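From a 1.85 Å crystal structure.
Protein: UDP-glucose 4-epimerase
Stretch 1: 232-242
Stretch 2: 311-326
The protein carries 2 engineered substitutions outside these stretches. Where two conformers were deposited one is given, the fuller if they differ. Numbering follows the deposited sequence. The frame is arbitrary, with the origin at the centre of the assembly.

Stretch 1 (232-242) DYIHVTDLARA
Stretch 2, residues 311-326: GFHTVYSDLDTIIRTA

Phe312 (chi1 t, chi2 75°) points toward the first helix at the apolar centre of the contact: Ala242 CB sits over one ring face, 3.7 Å from Phe312 CE1, and Ile234 CD1 (t, t) meets the ring edge 4.3 Å from Phe312 CZ. Ile234 CD1 also lies 3.8 Å from Thr314 CG2. At the strand, Ile322 (m, t) brings CD1 to 4.2 Å from Tyr233 CB. The contact buries 670 Å² over both sides. Strand 233-235 runs into helix 236-242; beside them passes a loop extended at 312-314, with psi between -4° and 22° at 315-317 and extended again at Asp318, the N-cap of helix 319-326, whose axis lies 8.8 Å from the strand axis at 63°. The register pairs His235 with Ser317 (CA-CA 4.8 Å), Asp238 with Thr314 (CA-CA 5.6 Å) and Ala242 with Phe312 (CA-CA 6.5 Å). His235 (chi1 t, chi2 -72°) joins apolar and polar parts. Tyr316 CB (chi1 m) covers one face of its imidazole, 4.1 Å from the ring centroid, while at the ring edge His235 NE2 donates to Thr325 OG1 (3.0 Å). His235 ND1 caps the helix by accepting from Thr237 N (3.0 Å), so both ring nitrogens are engaged. His235 N donates to Ser317 OG (2.8 Å), which in turn donates to Asp238 OD2 (2.6 Å), linking strand end to helix through one hydroxyl. Asp238 (chi1 m, -84°) gathers the loop: Asp238 OD1 accepts from Val315 N (2.9 Å, 172°) and Asp238 OD2 from Tyr316 N (2.9 Å). Arg241 (m, t, p; chi4 -114°) completes the polar edge; Arg241 NH1 forms a salt bridge with Asp238 OD1 (2.8 Å) and donates to His313 O (2.9 Å), near the guanidinium plane, with Val315 CG2 over one face. Water 1 donates to Tyr233 O (2.7 Å) and Ser317 O (2.8 Å), bridging the backbones.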

# COMPACT_ATOMS: atom_id res chain seq x y z
N ASP A 232 2.07 11.23 5.09
CA ASP A 232 1.18 10.34 5.83
C ASP A 232 1.72 8.92 5.84
O ASP A 232 1.89 8.32 4.78
CB ASP A 232 -0.21 10.38 5.20
CG ASP A 232 -1.28 9.80 6.09
OD1 ASP A 232 -0.96 9.27 7.17
OD2 ASP A 232 -2.46 9.90 5.70
N TYR A 233 1.99 8.39 7.02
CA TYR A 233 2.58 7.06 7.12
C TYR A 233 1.71 6.09 7.92
O TYR A 233 1.25 6.42 9.00
CB TYR A 233 3.98 7.15 7.75
CG TYR A 233 4.89 8.07 6.97
CD1 TYR A 233 4.92 9.43 7.24
CD2 TYR A 233 5.68 7.58 5.94
CE1 TYR A 233 5.74 10.28 6.51
CE2 TYR A 233 6.50 8.43 5.20
CZ TYR A 233 6.52 9.78 5.50
OH TYR A 233 7.32 10.63 4.76
N ILE A 234 1.51 4.90 7.37
CA ILE A 234 0.73 3.89 8.08
C ILE A 234 1.51 2.57 8.11
O ILE A 234 2.10 2.16 7.11
CB ILE A 234 -0.67 3.69 7.43
CG1 ILE A 234 -1.43 2.55 8.11
CG2 ILE A 234 -0.57 3.43 5.93
CD1 ILE A 234 -2.92 2.52 7.77
N HIS A 235 1.52 1.94 9.27
CA HIS A 235 2.23 0.69 9.46
C HIS A 235 1.62 -0.43 8.62
O HIS A 235 0.40 -0.58 8.55
CB HIS A 235 2.22 0.30 10.94
CG HIS A 235 3.25 -0.73 11.29
ND1 HIS A 235 3.13 -2.05 10.92
CD2 HIS A 235 4.41 -0.63 11.98
CE1 HIS A 235 4.18 -2.73 11.37
NE2 HIS A 235 4.97 -1.89 12.02
N VAL A 236 2.49 -1.23 8.00
CA VAL A 236 2.04 -2.28 7.08
C VAL A 236 1.15 -3.33 7.77
O VAL A 236 0.27 -3.93 7.14
CB VAL A 236 3.26 -2.96 6.42
CG1 VAL A 236 4.17 -3.57 7.48
CG2 VAL A 236 2.82 -3.99 5.38
N THR A 237 1.38 -3.56 9.06
CA THR A 237 0.53 -4.51 9.78
C THR A 237 -0.88 -3.96 9.93
O THR A 237 -1.86 -4.70 9.84
CB THR A 237 1.11 -4.86 11.16
OG1 THR A 237 2.42 -5.42 10.98
CG2 THR A 237 0.22 -5.88 11.87
N ASP A 238 -0.98 -2.65 10.15
CA ASP A 238 -2.28 -1.98 10.16
C ASP A 238 -2.95 -2.10 8.79
O ASP A 238 -4.16 -2.29 8.70
CB ASP A 238 -2.14 -0.50 10.54
CG ASP A 238 -2.09 -0.29 12.06
OD1 ASP A 238 -2.79 -1.03 12.78
OD2 ASP A 238 -1.34 0.61 12.52
N LEU A 239 -2.16 -2.00 7.72
CA LEU A 239 -2.72 -2.18 6.37
C LEU A 239 -3.24 -3.60 6.21
O LEU A 239 -4.33 -3.80 5.67
CB LEU A 239 -1.67 -1.86 5.29
CG LEU A 239 -1.35 -0.37 5.14
CD1 LEU A 239 -0.15 -0.18 4.24
CD2 LEU A 239 -2.55 0.40 4.63
N ALA A 240 -2.46 -4.58 6.66
CA ALA A 240 -2.91 -5.97 6.63
C ALA A 240 -4.25 -6.11 7.36
O ALA A 240 -5.21 -6.66 6.82
CB ALA A 240 -1.87 -6.89 7.26
N ARG A 241 -4.31 -5.57 8.57
CA ARG A 241 -5.54 -5.62 9.36
C ARG A 241 -6.75 -5.07 8.59
O ARG A 241 -7.81 -5.71 8.55
CB ARG A 241 -5.36 -4.86 10.68
CG ARG A 241 -4.31 -5.45 11.62
CD ARG A 241 -4.19 -4.66 12.94
NE ARG A 241 -5.50 -4.38 13.51
CZ ARG A 241 -6.03 -3.16 13.63
NH1 ARG A 241 -5.33 -2.10 13.26
NH2 ARG A 241 -7.24 -3.01 14.15
N ALA A 242 -6.59 -3.91 7.97
CA ALA A 242 -7.70 -3.28 7.26
C ALA A 242 -8.16 -4.08 6.04
O ALA A 242 -9.35 -4.15 5.74
CB ALA A 242 -7.32 -1.89 6.84
N GLY A 311 -14.95 -0.33 11.32
CA GLY A 311 -14.53 -0.41 12.70
C GLY A 311 -13.01 -0.43 12.80
O GLY A 311 -12.45 -1.05 13.70
N PHE A 312 -12.34 0.24 11.87
CA PHE A 312 -10.88 0.20 11.78
C PHE A 312 -10.16 1.39 12.41
O PHE A 312 -10.43 2.54 12.06
CB PHE A 312 -10.43 0.09 10.32
CG PHE A 312 -8.95 0.23 10.13
CD1 PHE A 312 -8.09 -0.80 10.46
CD2 PHE A 312 -8.41 1.40 9.62
CE1 PHE A 312 -6.72 -0.67 10.29
CE2 PHE A 312 -7.04 1.53 9.45
CZ PHE A 312 -6.20 0.50 9.79
N HIS A 313 -9.24 1.10 13.33
CA HIS A 313 -8.30 2.09 13.87
C HIS A 313 -6.89 1.53 13.76
O HIS A 313 -6.69 0.33 13.94
CB HIS A 313 -8.61 2.42 15.34
CG HIS A 313 -10.05 2.70 15.60
ND1 HIS A 313 -10.97 1.70 15.84
CD2 HIS A 313 -10.74 3.87 15.64
CE1 HIS A 313 -12.16 2.24 16.02
NE2 HIS A 313 -12.05 3.55 15.90
N THR A 314 -5.92 2.38 13.46
CA THR A 314 -4.53 1.94 13.50
C THR A 314 -4.12 1.67 14.94
O THR A 314 -4.52 2.40 15.84
CB THR A 314 -3.56 2.98 12.89
OG1 THR A 314 -3.80 4.26 13.46
CG2 THR A 314 -3.74 3.06 11.39
N VAL A 315 -3.34 0.62 15.16
CA VAL A 315 -2.82 0.36 16.50
C VAL A 315 -1.30 0.19 16.49
O VAL A 315 -0.70 0.05 17.54
CB VAL A 315 -3.46 -0.89 17.15
CG1 VAL A 315 -4.98 -0.72 17.23
CG2 VAL A 315 -3.10 -2.15 16.40
N TYR A 316 -0.70 0.20 15.30
CA TYR A 316 0.75 0.04 15.20
C TYR A 316 1.43 1.21 14.49
O TYR A 316 2.62 1.15 14.17
CB TYR A 316 1.11 -1.25 14.44
CG TYR A 316 0.61 -2.54 15.06
CD1 TYR A 316 1.11 -2.99 16.27
CD2 TYR A 316 -0.34 -3.32 14.42
CE1 TYR A 316 0.66 -4.18 16.84
CE2 TYR A 316 -0.79 -4.50 14.97
CZ TYR A 316 -0.29 -4.93 16.18
OH TYR A 316 -0.74 -6.12 16.72
N SER A 317 0.69 2.28 14.22
CA SER A 317 1.20 3.31 13.33
C SER A 317 1.74 4.55 14.03
O SER A 317 1.83 5.62 13.43
CB SER A 317 0.12 3.69 12.33
OG SER A 317 -0.15 2.61 11.44
N ASP A 318 2.11 4.42 15.30
CA ASP A 318 2.88 5.47 15.95
C ASP A 318 4.29 5.45 15.36
O ASP A 318 4.81 4.39 15.01
CB ASP A 318 2.91 5.26 17.47
CG ASP A 318 3.31 3.85 17.85
OD1 ASP A 318 2.49 2.92 17.68
OD2 ASP A 318 4.45 3.68 18.32
N LEU A 319 4.91 6.62 15.22
CA LEU A 319 6.21 6.72 14.56
C LEU A 319 7.23 5.76 15.16
O LEU A 319 7.97 5.08 14.44
CB LEU A 319 6.74 8.15 14.64
CG LEU A 319 8.09 8.37 13.95
CD1 LEU A 319 8.03 7.97 12.48
CD2 LEU A 319 8.52 9.82 14.09
N ASP A 320 7.26 5.69 16.48
CA ASP A 320 8.24 4.86 17.16
C ASP A 320 8.11 3.38 16.76
O ASP A 320 9.12 2.72 16.52
CB ASP A 320 8.15 5.04 18.67
CG ASP A 320 9.03 6.18 19.18
OD1 ASP A 320 9.27 7.14 18.42
OD2 ASP A 320 9.49 6.11 20.34
N THR A 321 6.88 2.86 16.65
CA THR A 321 6.70 1.48 16.22
C THR A 321 7.11 1.29 14.76
O THR A 321 7.76 0.30 14.40
CB THR A 321 5.24 1.03 16.39
OG1 THR A 321 4.91 1.08 17.79
CG2 THR A 321 5.05 -0.39 15.89
N ILE A 322 6.74 2.24 13.91
CA ILE A 322 7.13 2.19 12.51
C ILE A 322 8.65 2.13 12.41
O ILE A 322 9.20 1.26 11.73
CB ILE A 322 6.60 3.41 11.74
CG1 ILE A 322 5.08 3.29 11.56
CG2 ILE A 322 7.32 3.58 10.42
CD1 ILE A 322 4.42 4.53 11.01
N ILE A 323 9.33 3.02 13.12
CA ILE A 323 10.79 3.08 13.01
C ILE A 323 11.44 1.84 13.59
O ILE A 323 12.30 1.23 12.96
CB ILE A 323 11.37 4.30 13.73
CG1 ILE A 323 10.90 5.59 13.04
CG2 ILE A 323 12.88 4.21 13.74
CD1 ILE A 323 11.15 5.60 11.55
N ARG A 324 11.02 1.47 14.80
CA ARG A 324 11.59 0.33 15.50
C ARG A 324 11.46 -0.98 14.71
O ARG A 324 12.38 -1.81 14.70
CB ARG A 324 10.91 0.20 16.86
CG ARG A 324 11.75 -0.47 17.92
CD ARG A 324 10.98 -0.56 19.23
NE ARG A 324 10.63 0.75 19.76
CZ ARG A 324 11.37 1.43 20.63
NH1 ARG A 324 12.51 0.92 21.07
NH2 ARG A 324 10.97 2.62 21.05
N THR A 325 10.33 -1.19 14.05
CA THR A 325 10.14 -2.47 13.37
C THR A 325 10.82 -2.50 12.00
O THR A 325 11.20 -3.57 11.53
CB THR A 325 8.63 -2.82 13.22
OG1 THR A 325 7.95 -1.78 12.51
CG2 THR A 325 8.02 -2.96 14.59
N ALA A 326 10.98 -1.34 11.37
CA ALA A 326 11.64 -1.30 10.06
C ALA A 326 13.16 -1.34 10.17
O ALA A 326 13.83 -1.99 9.36
CB ALA A 326 11.20 -0.07 9.29
O HOH W 1 2.33 7.34 11.33
O HOH W 2 -9.64 -1.76 14.50